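Local coordinates for TTHB210-like domain-containing protein (Thermus thermophilus, PDB 3VG8) that is of unknown function but is controlled by a sigma-E/anti-sigma-E regulatory system and assembles into a novel homodecamer, at residues F[25-30]-F[65-70]; F[32-37]-F[43-48]; F[48-53]-F[58-63]. The protein carries 1 engineered substitution. All blocks are in the same frame, centred on the assembly; numbering follows the deposited sequence.

Contact 1. Residues F[25-30]-F[65-70]; sequences PSTLPE and TKTLRA
Thr27 OG1 is held by two bonds: it donates to Asp24 O and accepts from a water, whose oxygen lies 2.7 Å from Thr27 OG1. The same water reaches across to the helix and hydrogen-bonds to Thr67 OG1, its oxygen 2.8 Å from that atom, so the two threonines are joined through a single bridging molecule. No direct hydrogen bond links the segments. Thr67 turns its hydroxyl to the loop because OG1 lies beside the backbone N (chi1 -60°), while its methyl packs on Leu34 of strand 33-36. Thr27 CG2 stands 4.1 Å from Thr67 OG1, the two side chains crossing at roughly a right angle. The contact lays the loop between strands 20-23 and 33-36 against helix 65-71 over a small area, with a water between them. Lys66 supplies the outer, solvent-exposed edge: its fully extended chain carries NZ to 3.5 Å from Ser26 OG, but the partner that counts is Asp24, whose OD1 forms a salt bridge with the ammonium. The other carboxylate oxygen, OD2, accepts from Ser26 N, giving an Asx turn at the start of the loop.

Contact 2. Residues F[32-37]-F[43-48]; sequences PFLAYD and VKVVFM
Pro32 lies flat against the Phe47 ring, side by side with it and pointing the same way. Its CB sits over one face, 3.7 Å from the ring centroid and only 14° off the normal, which makes this a CH-pi contact. The same CB presses on Val45 CG1 at 3.5 Å, closer than carbons usually come. Val45 divides its branches: CG1, anti to the backbone N (chi1 178°), goes to Pro32, and CG2 runs alongside Leu34 CD2 at 4.0 Å. Helix 65-71 covers this apolar face, Thr67 packing on Pro32 and Leu34, and Leu71 on Val45.

The other face holds Phe33, Ala35, Lys44 and Val46. Here the Phe33 ring slants across selenomethionine Met48, CE1 to CG 3.7 Å, with Val46 O near the plane of the ring at its edge. Ala35 CB rests on the aliphatic stem of Lys44, touching CG at 3.8 Å; beyond, the buried Lys44 ammonium forms salt bridges with Glu98 and Glu107. Ala10 of a neighbouring subunit packs on Phe33.

Backbone bonds fix this register. Phe33 and Val46 form a hydrogen-bonded pair, with Val46 N 2.7 Å from Phe33 O and almost straight at 171°. Ala35 N donates to Lys44 O, while Ala35 O takes Val43 N at 2.7 Å and, more weakly, Lys44 N. Two residues thus face one, a classic beta bulge at the turn end of the antiparallel hairpin 33-36/42-50, which supplies the second and third strands of the five-stranded antiparallel sheet.

Contact 3. Residues F[48-53]-F[58-63]; sequences MVPLKK and HKYVDI
Val49 reaches one face of the Tyr60 ring with its CG1 branch, which stands 4.1 Å above the ring plane, out toward the rim near CZ. The opposite face is taken by His58 of Tyr60's own segment: His58 CD2 sits 3.3 Å above the centre of the ring, so the imidazole presents its edge to the phenol face. Tyr60 is therefore held between a valine methyl and a histidine edge. Its hydroxyl end runs in against carbon, with Pro50 CD and Lys53 CG each 3.5 Å from Tyr60 OH.

Lys53 serves both aromatic residues. Near its base the chain crosses Tyr60 at about a right angle; then it bends at chi2, chi3 and chi4, curling back until NZ hangs over a face of the His58 ring, 3.6 Å from ND1. His58 turns its ring alongside the lysine by placing CG anti to the backbone N (chi1 -178°). Behind these side chains, one backbone hydrogen bond joins the two segments: His58 N lies 2.9 Å from Lys53 O, and the bond is close to straight at 165°.

Further out, Pro50 occupies the N-cap position of helix 51-55 and marks where strand 42-50 gives way to it, while Glu30 packs on Tyr60. His58 O accepts a hydrogen bond from Tyr95 of another subunit. The contact closes the strand-helix-strand passage from 42-50 through 51-55 to 60-61, where Tyr60 and Ile63 pair antiparallel with a strand of that same neighbouring subunit, so that the beta ladder spans the interface.

Contact 2 lies near the chain's centre, while contacts 1 and 3 sit about 11 and 16 Å from contact 2, centre to centre, and about 14 Å from each other. Along the chain, contact 1 encloses the other two, which follow in series and share Met48 on strand 42-50. That strand ties the set together: Met48 N probably hydrogen-bonds to Glu30 O, 3.0 Å away, and Phe47 packs on Ile63. Strand 60-61 and helix 65-71 follow each other in the chain, placing contacts 3 and 1 next to each other. One neighbouring subunit reaches all three contacts, most extensively contact 3, so interfaces adjoin even the central hairpin.

Contact 1. Residues F[25-30]-F[65-70]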
ATOM      1  N   PRO F  25     -43.866  -8.884  18.334  1.00 41.98           N
ATOM      2  CA  PRO F  25     -44.494 -10.199  18.152  1.00 35.14           C
ATOM      3  C   PRO F  25     -45.695 -10.176  17.236  1.00 33.96           C
ATOM      4  O   PRO F  25     -45.974 -11.168  16.559  1.00 35.80           O
ATOM      5  CB  PRO F  25     -44.867 -10.608  19.570  1.00 42.19           C
ATOM      6  CG  PRO F  25     -43.811  -9.914  20.408  1.00 40.47           C
ATOM      7  CD  PRO F  25     -43.776  -8.548  19.767  1.00 42.75           C
ATOM      8  N   SER F  26     -46.405  -9.048  17.208  1.00 35.52           N
ATOM      9  CA  SER F  26     -47.580  -8.924  16.354  1.00 41.98           C
ATOM     10  C   SER F  26     -47.218  -8.750  14.883  1.00 44.96           C
ATOM     11  O   SER F  26     -48.094  -8.798  14.025  1.00 46.49           O
ATOM     12  CB  SER F  26     -48.442  -7.736  16.781  1.00 40.33           C
ATOM     13  OG  SER F  26     -47.911  -6.508  16.299  1.00 50.80           O
ATOM     14  N   THR F  27     -45.937  -8.543  14.586  1.00 45.77           N
ATOM     15  CA  THR F  27     -45.503  -8.349  13.199  1.00 38.13           C
ATOM     16  C   THR F  27     -44.870  -9.600  12.580  1.00 38.59           C
ATOM     17  O   THR F  27     -44.510  -9.609  11.407  1.00 41.86           O
ATOM     18  CB  THR F  27     -44.517  -7.152  13.098  1.00 38.46           C
ATOM     19  OG1 THR F  27     -43.268  -7.488  13.707  1.00 35.36           O
ATOM     20  CG2 THR F  27     -45.087  -5.938  13.826  1.00 32.53           C
ATOM     21  N   LEU F  28     -44.751 -10.662  13.368  1.00 36.31           N
ATOM     22  CA  LEU F  28     -44.174 -11.908  12.881  1.00 37.97           C
ATOM     23  C   LEU F  28     -45.122 -12.527  11.861  1.00 40.49           C
ATOM     24  O   LEU F  28     -46.319 -12.268  11.902  1.00 38.91           O
ATOM     25  CB  LEU F  28     -43.954 -12.881  14.046  1.00 30.35           C
ATOM     26  CG  LEU F  28     -42.864 -12.441  15.021  1.00 38.27           C
ATOM     27  CD1 LEU F  28     -42.783 -13.397  16.199  1.00 39.33           C
ATOM     28  CD2 LEU F  28     -41.537 -12.395  14.276  1.00 35.85           C
ATOM     29  N   PRO F  29     -44.604 -13.382  10.954  1.00 37.40           N
ATOM     30  CA  PRO F  29     -43.216 -13.821  10.806  1.00 34.82           C
ATOM     31  C   PRO F  29     -42.290 -12.834  10.085  1.00 36.29           C
ATOM     32  O   PRO F  29     -41.068 -12.908  10.229  1.00 36.29           O
ATOM     33  CB  PRO F  29     -43.363 -15.121  10.020  1.00 35.91           C
ATOM     34  CG  PRO F  29     -44.442 -14.727   9.029  1.00 36.95           C
ATOM     35  CD  PRO F  29     -45.456 -14.010   9.923  1.00 39.61           C
ATOM     36  N   GLU F  30     -42.862 -11.921   9.309  1.00 33.09           N
ATOM     37  CA  GLU F  30     -42.046 -10.959   8.569  1.00 36.45           C
ATOM     38  C   GLU F  30     -41.239  -9.968   9.396  1.00 38.48           C
ATOM     39  O   GLU F  30     -40.106  -9.643   9.041  1.00 35.10           O
ATOM     40  CB  GLU F  30     -42.895 -10.147   7.599  1.00 27.67           C
ATOM     41  CG  GLU F  30     -43.558 -10.951   6.514  1.00 41.40           C
ATOM     42  CD  GLU F  30     -44.907 -11.494   6.956  1.00 46.89           C
ATOM     43  OE1 GLU F  30     -45.541 -12.203   6.148  1.00 48.20           O
ATOM     44  OE2 GLU F  30     -45.331 -11.206   8.100  1.00 43.32           O
ATOM     45  N   THR F  65     -44.670  -0.913   8.713  1.00 36.42           N
ATOM     46  CA  THR F  65     -45.083   0.464   8.968  1.00 33.51           C
ATOM     47  C   THR F  65     -45.065   0.858  10.443  1.00 37.62           C
ATOM     48  O   THR F  65     -44.488   1.896  10.808  1.00 36.29           O
ATOM     49  CB  THR F  65     -46.473   0.717   8.399  1.00 30.77           C
ATOM     50  OG1 THR F  65     -46.559   0.105   7.109  1.00 34.45           O
ATOM     51  CG2 THR F  65     -46.728   2.232   8.240  1.00 30.02           C
ATOM     52  N   LYS F  66     -45.700   0.039  11.283  1.00 35.30           N
ATOM     53  CA  LYS F  66     -45.761   0.286  12.730  1.00 42.93           C
ATOM     54  C   LYS F  66     -44.349   0.418  13.307  1.00 41.31           C
ATOM     55  O   LYS F  66     -44.004   1.434  13.905  1.00 44.40           O
ATOM     56  CB  LYS F  66     -46.507  -0.867  13.433  1.00 41.02           C
ATOM     57  CG  LYS F  66     -46.600  -0.761  14.965  1.00 47.63           C
ATOM     58  CD  LYS F  66     -47.319  -1.991  15.555  1.00 51.55           C
ATOM     59  CE  LYS F  66     -47.297  -2.007  17.085  1.00 58.36           C
ATOM     60  NZ  LYS F  66     -47.842  -3.287  17.678  1.00 54.79           N
ATOM     61  N   THR F  67     -43.543  -0.621  13.117  1.00 40.80           N
ATOM     62  CA  THR F  67     -42.171  -0.644  13.612  1.00 40.42           C
ATOM     63  C   THR F  67     -41.352   0.538  13.080  1.00 38.55           C
ATOM     64  O   THR F  67     -40.737   1.268  13.849  1.00 36.61           O
ATOM     65  CB  THR F  67     -41.469  -1.966  13.213  1.00 43.08           C
ATOM     66  OG1 THR F  67     -42.184  -3.078  13.774  1.00 43.23           O
ATOM     67  CG2 THR F  67     -40.018  -1.984  13.716  1.00 43.26           C
ATOM     68  N   LEU F  68     -41.346   0.723  11.766  1.00 40.94           N
ATOM     69  CA  LEU F  68     -40.596   1.809  11.146  1.00 42.46           C
ATOM     70  C   LEU F  68     -40.962   3.177  11.724  1.00 52.35           C
ATOM     71  O   LEU F  68     -40.085   3.919  12.183  1.00 55.76           O
ATOM     72  CB  LEU F  68     -40.822   1.796   9.629  1.00 43.80           C
ATOM     73  CG  LEU F  68     -40.174   0.598   8.929  1.00 39.01           C
ATOM     74  CD1 LEU F  68     -40.592   0.526   7.466  1.00 32.89           C
ATOM     75  CD2 LEU F  68     -38.672   0.725   9.062  1.00 40.03           C
ATOM     76  N   ARG F  69     -42.255   3.499  11.713  1.00 52.97           N
ATOM     77  CA  ARG F  69     -42.751   4.774  12.234  1.00 55.82           C
ATOM     78  C   ARG F  69     -42.207   5.066  13.621  1.00 54.73           C
ATOM     79  O   ARG F  69     -41.872   6.210  13.933  1.00 49.45           O
ATOM     80  CB  ARG F  69     -44.288   4.770  12.300  1.00 61.26           C
ATOM     81  CG  ARG F  69     -44.994   4.601  10.954  1.00 69.17           C
ATOM     82  CD  ARG F  69     -45.591   5.903  10.421  1.00 69.08           C
ATOM     83  NE  ARG F  69     -46.377   5.652   9.214  1.00 73.21           N
ATOM     84  CZ  ARG F  69     -47.083   6.571   8.557  1.00 79.29           C
ATOM     85  NH1 ARG F  69     -47.116   7.831   8.984  1.00 81.92           N
ATOM     86  NH2 ARG F  69     -47.762   6.228   7.467  1.00 73.23           N
ATOM     87  N   ALA F  70     -42.126   4.026  14.450  1.00 55.61           N
ATOM     88  CA  ALA F  70     -41.633   4.176  15.814  1.00 56.48           C
ATOM     89  C   ALA F  70     -40.163   4.560  15.849  1.00 61.22           C
ATOM     90  O   ALA F  70     -39.705   5.163  16.818  1.00 68.15           O
ATOM     91  CB  ALA F  70     -41.854   2.893  16.604  1.00 55.93           C
TER
HETATM   92  O   HOH W   1     -41.403  -5.653  14.348  1.00 36.11           O

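Contact 2. Residues F[32-37]-F[43-48]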
ATOM      1  N   PRO F  32     -40.553  -6.156  10.780  1.00 36.83           N
ATOM      2  CA  PRO F  32     -39.105  -6.362  10.871  1.00 35.20           C
ATOM      3  C   PRO F  32     -38.449  -6.537  12.242  1.00 33.93           C
ATOM      4  O   PRO F  32     -38.993  -6.134  13.274  1.00 29.00           O
ATOM      5  CB  PRO F  32     -38.553  -5.141  10.145  1.00 33.33           C
ATOM      6  CG  PRO F  32     -39.496  -4.069  10.583  1.00 35.27           C
ATOM      7  CD  PRO F  32     -40.858  -4.740  10.510  1.00 30.51           C
ATOM      8  N   PHE F  33     -37.271  -7.161  12.217  1.00 25.45           N
ATOM      9  CA  PHE F  33     -36.476  -7.362  13.412  1.00 23.82           C
ATOM     10  C   PHE F  33     -35.510  -6.175  13.478  1.00 26.97           C
ATOM     11  O   PHE F  33     -35.014  -5.697  12.446  1.00 27.34           O
ATOM     12  CB  PHE F  33     -35.669  -8.651  13.326  1.00 25.23           C
ATOM     13  CG  PHE F  33     -36.488  -9.898  13.459  1.00 36.30           C
ATOM     14  CD1 PHE F  33     -37.398 -10.257  12.472  1.00 32.10           C
ATOM     15  CD2 PHE F  33     -36.315 -10.744  14.559  1.00 36.78           C
ATOM     16  CE1 PHE F  33     -38.122 -11.444  12.570  1.00 43.19           C
ATOM     17  CE2 PHE F  33     -37.033 -11.939  14.668  1.00 32.34           C
ATOM     18  CZ  PHE F  33     -37.935 -12.290  13.675  1.00 38.25           C
ATOM     19  N   LEU F  34     -35.256  -5.690  14.685  1.00 27.28           N
ATOM     20  CA  LEU F  34     -34.344  -4.579  14.874  1.00 28.41           C
ATOM     21  C   LEU F  34     -33.092  -5.140  15.554  1.00 27.90           C
ATOM     22  O   LEU F  34     -33.183  -5.804  16.582  1.00 27.64           O
ATOM     23  CB  LEU F  34     -35.001  -3.511  15.742  1.00 26.39           C
ATOM     24  CG  LEU F  34     -36.383  -3.045  15.268  1.00 31.45           C
ATOM     25  CD1 LEU F  34     -36.985  -2.091  16.293  1.00 31.68           C
ATOM     26  CD2 LEU F  34     -36.277  -2.348  13.922  1.00 32.30           C
ATOM     27  N   ALA F  35     -31.929  -4.884  14.961  1.00 22.15           N
ATOM     28  CA  ALA F  35     -30.664  -5.375  15.504  1.00 26.45           C
ATOM     29  C   ALA F  35     -29.857  -4.217  16.071  1.00 28.85           C
ATOM     30  O   ALA F  35     -29.501  -3.286  15.347  1.00 24.07           O
ATOM     31  CB  ALA F  35     -29.849  -6.079  14.421  1.00 18.11           C
ATOM     32  N   TYR F  36     -29.555  -4.307  17.364  1.00 27.63           N
ATOM     33  CA  TYR F  36     -28.794  -3.286  18.068  1.00 26.48           C
ATOM     34  C   TYR F  36     -27.381  -3.757  18.377  1.00 33.05           C
ATOM     35  O   TYR F  36     -27.149  -4.966  18.510  1.00 28.20           O
ATOM     36  CB  TYR F  36     -29.500  -2.949  19.384  1.00 28.19           C
ATOM     37  CG  TYR F  36     -30.859  -2.310  19.203  1.00 31.12           C
ATOM     38  CD1 TYR F  36     -31.997  -3.088  18.944  1.00 28.46           C
ATOM     39  CD2 TYR F  36     -30.999  -0.918  19.235  1.00 36.48           C
ATOM     40  CE1 TYR F  36     -33.237  -2.494  18.715  1.00 29.74           C
ATOM     41  CE2 TYR F  36     -32.238  -0.309  19.010  1.00 33.30           C
ATOM     42  CZ  TYR F  36     -33.348  -1.101  18.749  1.00 34.22           C
ATOM     43  OH  TYR F  36     -34.563  -0.500  18.507  1.00 40.86           O
ATOM     44  N   ASP F  37     -26.433  -2.822  18.497  1.00 28.02           N
ATOM     45  CA  ASP F  37     -25.076  -3.222  18.849  1.00 28.81           C
ATOM     46  C   ASP F  37     -24.916  -3.225  20.377  1.00 24.07           C
ATOM     47  O   ASP F  37     -25.890  -3.046  21.110  1.00 23.97           O
ATOM     48  CB  ASP F  37     -24.019  -2.328  18.192  1.00 23.23           C
ATOM     49  CG  ASP F  37     -24.155  -0.856  18.565  1.00 31.74           C
ATOM     50  OD1 ASP F  37     -24.705  -0.522  19.654  1.00 26.36           O
ATOM     51  OD2 ASP F  37     -23.680  -0.029  17.746  1.00 27.13           O
ATOM     52  N   VAL F  43     -28.610  -0.828  14.543  1.00 24.96           N
ATOM     53  CA  VAL F  43     -27.728  -1.081  13.404  1.00 25.72           C
ATOM     54  C   VAL F  43     -28.482  -1.383  12.106  1.00 25.85           C
ATOM     55  O   VAL F  43     -28.093  -0.920  11.020  1.00 24.57           O
ATOM     56  CB  VAL F  43     -26.780  -2.276  13.729  1.00 22.66           C
ATOM     57  CG1 VAL F  43     -25.859  -2.582  12.558  1.00 22.35           C
ATOM     58  CG2 VAL F  43     -25.930  -1.925  14.948  1.00 26.13           C
ATOM     59  N   LYS F  44     -29.558  -2.153  12.212  1.00 21.97           N
ATOM     60  CA  LYS F  44     -30.314  -2.522  11.018  1.00 28.00           C
ATOM     61  C   LYS F  44     -31.714  -3.027  11.287  1.00 25.06           C
ATOM     62  O   LYS F  44     -32.031  -3.434  12.391  1.00 28.17           O
ATOM     63  CB  LYS F  44     -29.550  -3.564  10.192  1.00 17.53           C
ATOM     64  CG  LYS F  44     -29.256  -4.903  10.892  1.00 27.68           C
ATOM     65  CD  LYS F  44     -28.476  -5.829   9.936  1.00 26.01           C
ATOM     66  CE  LYS F  44     -27.872  -7.054  10.605  1.00 32.41           C
ATOM     67  NZ  LYS F  44     -26.981  -7.833   9.668  1.00 29.86           N
ATOM     68  N   VAL F  45     -32.527  -2.983  10.234  1.00 28.03           N
ATOM     69  CA  VAL F  45     -33.925  -3.386  10.219  1.00 19.98           C
ATOM     70  C   VAL F  45     -34.015  -4.589   9.270  1.00 29.71           C
ATOM     71  O   VAL F  45     -33.716  -4.475   8.073  1.00 31.18           O
ATOM     72  CB  VAL F  45     -34.760  -2.217   9.687  1.00 23.80           C
ATOM     73  CG1 VAL F  45     -36.218  -2.591   9.612  1.00 26.81           C
ATOM     74  CG2 VAL F  45     -34.555  -1.019  10.597  1.00 32.67           C
ATOM     75  N   VAL F  46     -34.430  -5.739   9.795  1.00 26.69           N
ATOM     76  CA  VAL F  46     -34.457  -6.964   8.999  1.00 27.22           C
ATOM     77  C   VAL F  46     -35.837  -7.590   8.722  1.00 28.64           C
ATOM     78  O   VAL F  46     -36.535  -7.970   9.650  1.00 28.45           O
ATOM     79  CB  VAL F  46     -33.568  -8.037   9.685  1.00 24.55           C
ATOM     80  CG1 VAL F  46     -33.490  -9.295   8.841  1.00 27.28           C
ATOM     81  CG2 VAL F  46     -32.179  -7.484   9.933  1.00 26.11           C
ATOM     82  N   PHE F  47     -36.218  -7.679   7.449  1.00 28.70           N
ATOM     83  CA  PHE F  47     -37.481  -8.318   7.059  1.00 24.51           C
ATOM     84  C   PHE F  47     -37.174  -9.772   6.692  1.00 27.18           C
ATOM     85  O   PHE F  47     -36.191 -10.051   6.013  1.00 32.98           O
ATOM     86  CB  PHE F  47     -38.104  -7.625   5.841  1.00 22.34           C
ATOM     87  CG  PHE F  47     -38.529  -6.226   6.106  1.00 30.62           C
ATOM     88  CD1 PHE F  47     -37.640  -5.174   5.950  1.00 27.03           C
ATOM     89  CD2 PHE F  47     -39.808  -5.958   6.589  1.00 26.40           C
ATOM     90  CE1 PHE F  47     -38.015  -3.880   6.273  1.00 27.02           C
ATOM     91  CE2 PHE F  47     -40.187  -4.668   6.912  1.00 30.51           C
ATOM     92  CZ  PHE F  47     -39.289  -3.630   6.754  1.00 30.83           C
HETATM   93  N   MSE F  48     -38.016 -10.693   7.142  1.00 25.81           N
HETATM   94  CA  MSE F  48     -37.838 -12.119   6.859  1.00 30.46           C
HETATM   95  C   MSE F  48     -38.871 -12.560   5.843  1.00 32.66           C
HETATM   96  O   MSE F  48     -40.067 -12.383   6.082  1.00 34.44           O
HETATM   97  CB  MSE F  48     -38.084 -12.949   8.114  1.00 35.49           C
HETATM   98  CG  MSE F  48     -37.156 -12.676   9.259  1.00 64.90           C
HETATM   99 SE   MSE F  48     -35.416 -13.248   8.752  1.00101.82          SE
HETATM  100  CE  MSE F  48     -35.798 -15.137   8.435  1.00 81.54           C
TER

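Contact 3. Residues F[48-53]-F[58-63]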
HETATM    1  N   MSE F  48     -38.016 -10.693   7.142  1.00 25.81           N
HETATM    2  CA  MSE F  48     -37.838 -12.119   6.859  1.00 30.46           C
HETATM    3  C   MSE F  48     -38.871 -12.560   5.843  1.00 32.66           C
HETATM    4  O   MSE F  48     -40.067 -12.383   6.082  1.00 34.44           O
HETATM    5  CB  MSE F  48     -38.084 -12.949   8.114  1.00 35.49           C
HETATM    6  CG  MSE F  48     -37.156 -12.676   9.259  1.00 64.90           C
HETATM    7 SE   MSE F  48     -35.416 -13.248   8.752  1.00101.82          SE
HETATM    8  CE  MSE F  48     -35.798 -15.137   8.435  1.00 81.54           C
ATOM      9  N   VAL F  49     -38.435 -13.127   4.717  1.00 34.02           N
ATOM     10  CA  VAL F  49     -39.382 -13.624   3.721  1.00 28.52           C
ATOM     11  C   VAL F  49     -39.020 -15.002   3.189  1.00 29.95           C
ATOM     12  O   VAL F  49     -37.866 -15.265   2.830  1.00 30.12           O
ATOM     13  CB  VAL F  49     -39.548 -12.654   2.501  1.00 31.55           C
ATOM     14  CG1 VAL F  49     -40.058 -11.302   2.982  1.00 44.32           C
ATOM     15  CG2 VAL F  49     -38.248 -12.504   1.752  1.00 33.23           C
ATOM     16  N   PRO F  50     -40.010 -15.909   3.121  1.00 26.51           N
ATOM     17  CA  PRO F  50     -39.733 -17.257   2.611  1.00 29.58           C
ATOM     18  C   PRO F  50     -39.593 -17.164   1.102  1.00 27.97           C
ATOM     19  O   PRO F  50     -40.365 -16.459   0.445  1.00 29.67           O
ATOM     20  CB  PRO F  50     -40.981 -18.067   3.007  1.00 26.76           C
ATOM     21  CG  PRO F  50     -41.715 -17.183   4.020  1.00 28.41           C
ATOM     22  CD  PRO F  50     -41.416 -15.783   3.538  1.00 26.46           C
ATOM     23  N   LEU F  51     -38.597 -17.849   0.565  1.00 28.33           N
ATOM     24  CA  LEU F  51     -38.344 -17.857  -0.864  1.00 27.66           C
ATOM     25  C   LEU F  51     -39.577 -18.368  -1.616  1.00 34.92           C
ATOM     26  O   LEU F  51     -39.952 -17.838  -2.674  1.00 30.29           O
ATOM     27  CB  LEU F  51     -37.138 -18.761  -1.170  1.00 28.83           C
ATOM     28  CG  LEU F  51     -36.740 -18.930  -2.647  1.00 34.85           C
ATOM     29  CD1 LEU F  51     -36.440 -17.585  -3.273  1.00 32.71           C
ATOM     30  CD2 LEU F  51     -35.533 -19.841  -2.743  1.00 40.09           C
ATOM     31  N   LYS F  52     -40.220 -19.391  -1.065  1.00 32.54           N
ATOM     32  CA  LYS F  52     -41.396 -19.952  -1.717  1.00 31.47           C
ATOM     33  C   LYS F  52     -42.479 -18.908  -1.972  1.00 32.01           C
ATOM     34  O   LYS F  52     -43.133 -18.954  -3.011  1.00 35.35           O
ATOM     35  CB  LYS F  52     -41.989 -21.103  -0.901  1.00 29.41           C
ATOM     36  CG  LYS F  52     -43.130 -21.809  -1.656  1.00 37.72           C
ATOM     37  CD  LYS F  52     -43.659 -23.023  -0.924  1.00 35.01           C
ATOM     38  CE  LYS F  52     -44.467 -22.613   0.292  1.00 47.60           C
ATOM     39  NZ  LYS F  52     -44.913 -23.795   1.080  1.00 61.00           N
ATOM     40  N   LYS F  53     -42.680 -17.989  -1.026  1.00 29.39           N
ATOM     41  CA  LYS F  53     -43.690 -16.948  -1.188  1.00 32.28           C
ATOM     42  C   LYS F  53     -43.315 -16.050  -2.371  1.00 37.13           C
ATOM     43  O   LYS F  53     -44.197 -15.561  -3.086  1.00 32.55           O
ATOM     44  CB  LYS F  53     -43.818 -16.077   0.071  1.00 31.83           C
ATOM     45  CG  LYS F  53     -44.191 -16.805   1.364  1.00 42.12           C
ATOM     46  CD  LYS F  53     -45.481 -17.600   1.250  1.00 41.79           C
ATOM     47  CE  LYS F  53     -46.710 -16.712   1.090  1.00 49.60           C
ATOM     48  NZ  LYS F  53     -47.036 -15.977   2.334  1.00 56.14           N
ATOM     49  N   HIS F  58     -46.371 -13.796  -3.988  1.00 29.06           N
ATOM     50  CA  HIS F  58     -47.089 -13.140  -2.908  1.00 28.54           C
ATOM     51  C   HIS F  58     -46.783 -11.630  -2.954  1.00 33.24           C
ATOM     52  O   HIS F  58     -45.644 -11.213  -3.198  1.00 31.16           O
ATOM     53  CB  HIS F  58     -46.628 -13.691  -1.557  1.00 29.32           C
ATOM     54  CG  HIS F  58     -47.359 -13.102  -0.397  1.00 36.09           C
ATOM     55  ND1 HIS F  58     -48.569 -13.594   0.040  1.00 37.22           N
ATOM     56  CD2 HIS F  58     -47.090 -12.018   0.373  1.00 34.31           C
ATOM     57  CE1 HIS F  58     -49.016 -12.839   1.031  1.00 41.67           C
ATOM     58  NE2 HIS F  58     -48.139 -11.874   1.252  1.00 41.56           N
ATOM     59  N   LYS F  59     -47.794 -10.811  -2.716  1.00 31.36           N
ATOM     60  CA  LYS F  59     -47.601  -9.373  -2.723  1.00 33.93           C
ATOM     61  C   LYS F  59     -47.509  -8.853  -1.309  1.00 34.82           C
ATOM     62  O   LYS F  59     -48.472  -8.920  -0.541  1.00 35.68           O
ATOM     63  CB  LYS F  59     -48.742  -8.661  -3.466  1.00 34.82           C
ATOM     64  CG  LYS F  59     -48.747  -8.929  -4.955  1.00 37.69           C
ATOM     65  CD  LYS F  59     -49.874  -8.212  -5.691  1.00 52.64           C
ATOM     66  CE  LYS F  59     -49.660  -6.710  -5.757  1.00 58.91           C
ATOM     67  NZ  LYS F  59     -49.750  -6.075  -4.415  1.00 64.10           N
ATOM     68  N   TYR F  60     -46.330  -8.349  -0.964  1.00 34.34           N
ATOM     69  CA  TYR F  60     -46.087  -7.795   0.360  1.00 33.55           C
ATOM     70  C   TYR F  60     -46.227  -6.291   0.217  1.00 38.89           C
ATOM     71  O   TYR F  60     -45.396  -5.645  -0.438  1.00 36.20           O
ATOM     72  CB  TYR F  60     -44.676  -8.144   0.824  1.00 28.57           C
ATOM     73  CG  TYR F  60     -44.492  -9.572   1.260  1.00 23.60           C
ATOM     74  CD1 TYR F  60     -44.890  -9.990   2.530  1.00 30.20           C
ATOM     75  CD2 TYR F  60     -43.881 -10.495   0.430  1.00 23.79           C
ATOM     76  CE1 TYR F  60     -44.673 -11.286   2.954  1.00 32.54           C
ATOM     77  CE2 TYR F  60     -43.661 -11.797   0.845  1.00 23.30           C
ATOM     78  CZ  TYR F  60     -44.052 -12.188   2.103  1.00 30.04           C
ATOM     79  OH  TYR F  60     -43.807 -13.482   2.520  1.00 36.22           O
ATOM     80  N   VAL F  61     -47.280  -5.734   0.808  1.00 35.79           N
ATOM     81  CA  VAL F  61     -47.524  -4.297   0.703  1.00 31.20           C
ATOM     82  C   VAL F  61     -47.617  -3.663   2.076  1.00 36.55           C
ATOM     83  O   VAL F  61     -48.159  -4.268   3.013  1.00 34.41           O
ATOM     84  CB  VAL F  61     -48.835  -4.012  -0.058  1.00 39.00           C
ATOM     85  CG1 VAL F  61     -48.983  -2.520  -0.318  1.00 37.25           C
ATOM     86  CG2 VAL F  61     -48.845  -4.779  -1.371  1.00 45.87           C
ATOM     87  N   ASP F  62     -47.068  -2.453   2.194  1.00 36.28           N
ATOM     88  CA  ASP F  62     -47.103  -1.696   3.446  1.00 37.62           C
ATOM     89  C   ASP F  62     -46.566  -2.519   4.608  1.00 33.60           C
ATOM     90  O   ASP F  62     -47.222  -2.632   5.632  1.00 29.85           O
ATOM     91  CB  ASP F  62     -48.548  -1.281   3.762  1.00 36.82           C
ATOM     92  CG  ASP F  62     -48.632  -0.138   4.784  1.00 46.62           C
ATOM     93  OD1 ASP F  62     -49.693  -0.008   5.427  1.00 45.65           O
ATOM     94  OD2 ASP F  62     -47.660   0.641   4.937  1.00 40.78           O
ATOM     95  N   ILE F  63     -45.380  -3.094   4.453  1.00 35.07           N
ATOM     96  CA  ILE F  63     -44.802  -3.924   5.510  1.00 34.10           C
ATOM     97  C   ILE F  63     -43.892  -3.110   6.441  1.00 33.65           C
ATOM     98  O   ILE F  63     -43.206  -2.179   6.001  1.00 36.30           O
ATOM     99  CB  ILE F  63     -43.997  -5.101   4.894  1.00 30.52           C
ATOM    100  CG1 ILE F  63     -44.861  -5.824   3.875  1.00 38.35           C
ATOM    101  CG2 ILE F  63     -43.602  -6.096   5.966  1.00 40.33           C
ATOM    102  CD1 ILE F  63     -46.127  -6.432   4.468  1.00 34.70           C
TER